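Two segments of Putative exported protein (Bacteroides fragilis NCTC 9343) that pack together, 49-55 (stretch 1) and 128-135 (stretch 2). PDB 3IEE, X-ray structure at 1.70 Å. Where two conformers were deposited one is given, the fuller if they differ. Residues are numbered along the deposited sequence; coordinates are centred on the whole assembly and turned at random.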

# COMPACT_ATOMS: atom_id res chain seq x y z
N VAL A 49 12.25 -0.17 12.79
CA VAL A 49 12.37 0.87 13.80
C VAL A 49 11.72 0.37 15.10
O VAL A 49 12.33 0.46 16.16
N LEU A 50 10.50 -0.17 15.01
CA LEU A 50 9.79 -0.64 16.19
C LEU A 50 10.50 -1.84 16.85
O LEU A 50 10.58 -1.95 18.08
N ASP A 51 11.02 -2.73 16.02
CA ASP A 51 11.76 -3.90 16.52
C ASP A 51 13.01 -3.45 17.30
O ASP A 51 13.30 -4.00 18.38
N TYR A 52 13.76 -2.51 16.74
CA TYR A 52 14.93 -1.91 17.41
C TYR A 52 14.54 -1.22 18.70
O TYR A 52 15.18 -1.40 19.74
N MSE A 53 13.48 -0.41 18.68
CA MSE A 53 12.98 0.17 19.92
C MSE A 53 12.74 -0.89 20.99
O MSE A 53 13.23 -0.74 22.12
N GLU A 54 12.02 -1.96 20.64
CA GLU A 54 11.74 -3.04 21.60
C GLU A 54 13.04 -3.67 22.12
O GLU A 54 13.22 -3.86 23.33
N GLN A 55 13.92 -4.00 21.20
CA GLN A 55 15.17 -4.68 21.57
C GLN A 55 16.07 -3.81 22.43
O GLN A 55 16.64 -4.30 23.40
N LYS A 128 5.96 4.02 27.33
CA LYS A 128 4.83 4.84 26.86
C LYS A 128 5.01 5.44 25.45
O LYS A 128 4.06 5.45 24.64
N LEU A 129 6.21 5.92 25.17
CA LEU A 129 6.57 6.41 23.84
C LEU A 129 6.65 5.28 22.79
O LEU A 129 6.31 5.50 21.63
N LEU A 130 7.01 4.07 23.22
CA LEU A 130 6.97 2.92 22.32
C LEU A 130 5.53 2.65 21.95
O LEU A 130 5.20 2.46 20.78
N ASP A 131 4.65 2.67 22.96
CA ASP A 131 3.23 2.41 22.70
C ASP A 131 2.63 3.49 21.78
O ASP A 131 1.84 3.18 20.90
N VAL A 132 3.01 4.73 21.97
CA VAL A 132 2.58 5.79 21.08
C VAL A 132 3.05 5.54 19.65
O VAL A 132 2.32 5.78 18.68
N ASN A 133 4.27 5.05 19.49
CA ASN A 133 4.77 4.77 18.14
C ASN A 133 4.12 3.59 17.47
O ASN A 133 3.96 3.62 16.25
N TYR A 134 3.68 2.57 18.23
CA TYR A 134 2.88 1.52 17.62
C TYR A 134 1.60 2.12 17.02
O TYR A 134 1.22 1.77 15.90
N GLN A 135 0.96 3.02 17.75
CA GLN A 135 -0.26 3.69 17.27
C GLN A 135 -0.03 4.61 16.06
O GLN A 135 -0.85 4.64 15.15

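The two segments are helices running nearly antiparallel, at 164° between their N-to-C directions, with axes approaching to 10.8 Å. That spacing leaves room for intermediate and large side chains between the backbones, and stretch 1 fills it at positions 50, 53 and 54, an i, i+3, i+4 pattern that keeps one face of the helix turned to its partner.

Val49 points sideways and makes no contact. Leu50, m at chi1 and t at chi2, points toward stretch 2 and spreads over three residues: CD1 and CD2 of Leu50 both lie 3.8 Å from CD1 of Tyr134, and Leu50 CD2 also lies 4.0 Å from CB of Asn133 and 4.3 Å from CD1 of Leu130. Asp51 and Tyr52 take no part.

Met53, present as selenomethionine, also points toward the partner, with rotamer m, t, p. CB of Met53 sits 3.8 Å from CD1 of Leu130, which is t at chi1 and p at chi2 and likewise points inward. Farther out, SE of Met53 comes within 3.6 Å of ND2 of Asn133. Asn133 points into the contact with chi1 at -94°, between wells, and its amide finds its hydrogen bonds elsewhere in the structure; here it acts as packing surface.

Glu54 leaves its backbone sideways, yet its m, t chain brings the end back to stretch 2. CG of Glu54 packs 4.0 Å from CD2 of Leu130, and OE2 of Glu54 accepts a very short hydrogen bond, 2.3 Å, from OH of Tyr134. The tyrosine, m at chi1, mirrors this approach: it too starts sideways and reaches in, meeting the carboxylate at its ring edge. Gln55 is out of reach.

The rule is economical: Leu50, Met53 and Leu130 point inward and make apolar contacts, Asn133 packs beside them, and Glu54 and Tyr134, both starting sideways, close one flank with a single hydrogen bond while Tyr134 also packs on Leu50.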

# COMPACT_ATOMS: atom_id res chain seq x y z
CB VAL A 49 11.80 2.23 13.31
CG1 VAL A 49 11.70 3.21 14.44
CG2 VAL A 49 12.65 2.80 12.14
CB LEU A 50 8.35 -1.02 15.84
CG LEU A 50 7.41 0.14 15.44
CD1 LEU A 50 6.13 -0.51 14.84
CD2 LEU A 50 7.06 1.06 16.65
CB ASP A 51 12.19 -4.79 15.37
CG ASP A 51 11.07 -5.68 14.83
OD1 ASP A 51 10.08 -5.88 15.53
OD2 ASP A 51 11.24 -6.21 13.73
CB TYR A 52 15.66 -0.92 16.50
CG TYR A 52 16.90 -0.28 17.17
CD1 TYR A 52 18.06 -1.03 17.40
CD2 TYR A 52 16.86 1.01 17.66
CE1 TYR A 52 19.15 -0.47 18.04
CE2 TYR A 52 17.94 1.58 18.27
CZ TYR A 52 19.08 0.85 18.50
OH TYR A 52 20.18 1.43 19.09
CB MSE A 53 11.71 1.03 19.68
CG MSE A 53 11.99 2.29 18.93
SE MSE A 53 10.42 3.24 18.38
CE MSE A 53 9.89 3.99 20.09
CB GLU A 54 10.94 -4.18 20.96
CG GLU A 54 9.52 -3.86 20.55
CD GLU A 54 8.86 -4.97 19.65
OE1 GLU A 54 9.58 -5.75 18.96
OE2 GLU A 54 7.60 -5.04 19.65
CB GLN A 55 15.92 -5.14 20.32
CG GLN A 55 17.10 -6.02 20.62
CD GLN A 55 16.77 -7.13 21.61
OE1 GLN A 55 17.43 -7.26 22.68
NE2 GLN A 55 15.75 -7.96 21.27
CB LYS A 128 4.53 5.97 27.87
CG LYS A 128 3.98 5.45 29.21
CD LYS A 128 4.09 6.47 30.36
CE LYS A 128 3.57 7.86 29.96
NZ LYS A 128 3.65 8.81 31.11
CB LEU A 129 7.89 7.20 23.88
CG LEU A 129 7.99 8.47 23.05
CD1 LEU A 129 6.76 9.41 23.19
CD2 LEU A 129 9.25 9.20 23.40
CB LEU A 130 7.62 1.67 22.96
CG LEU A 130 7.61 0.35 22.19
CD1 LEU A 130 8.08 0.52 20.75
CD2 LEU A 130 8.40 -0.77 22.85
CB ASP A 131 2.44 2.27 23.99
CG ASP A 131 2.72 0.97 24.74
OD1 ASP A 131 3.17 -0.02 24.13
OD2 ASP A 131 2.48 0.94 25.98
CB VAL A 132 3.14 7.12 21.53
CG1 VAL A 132 3.04 8.16 20.48
CG2 VAL A 132 2.42 7.60 22.83
CB ASN A 133 6.31 4.66 18.11
CG ASN A 133 7.00 5.98 17.77
OD1 ASN A 133 6.43 7.06 17.92
ND2 ASN A 133 8.25 5.90 17.31
CB TYR A 134 2.49 0.41 18.58
CG TYR A 134 3.61 -0.51 19.03
CD1 TYR A 134 4.41 -1.21 18.10
CD2 TYR A 134 3.80 -0.73 20.39
CE1 TYR A 134 5.42 -2.06 18.54
CE2 TYR A 134 4.81 -1.59 20.85
CZ TYR A 134 5.60 -2.25 19.92
OH TYR A 134 6.56 -3.11 20.43
CB GLN A 135 -0.92 4.48 18.41
CG GLN A 135 -2.28 5.11 18.01
CD GLN A 135 -3.29 4.05 17.58
OE1 GLN A 135 -3.41 3.01 18.23
NE2 GLN A 135 -4.00 4.30 16.48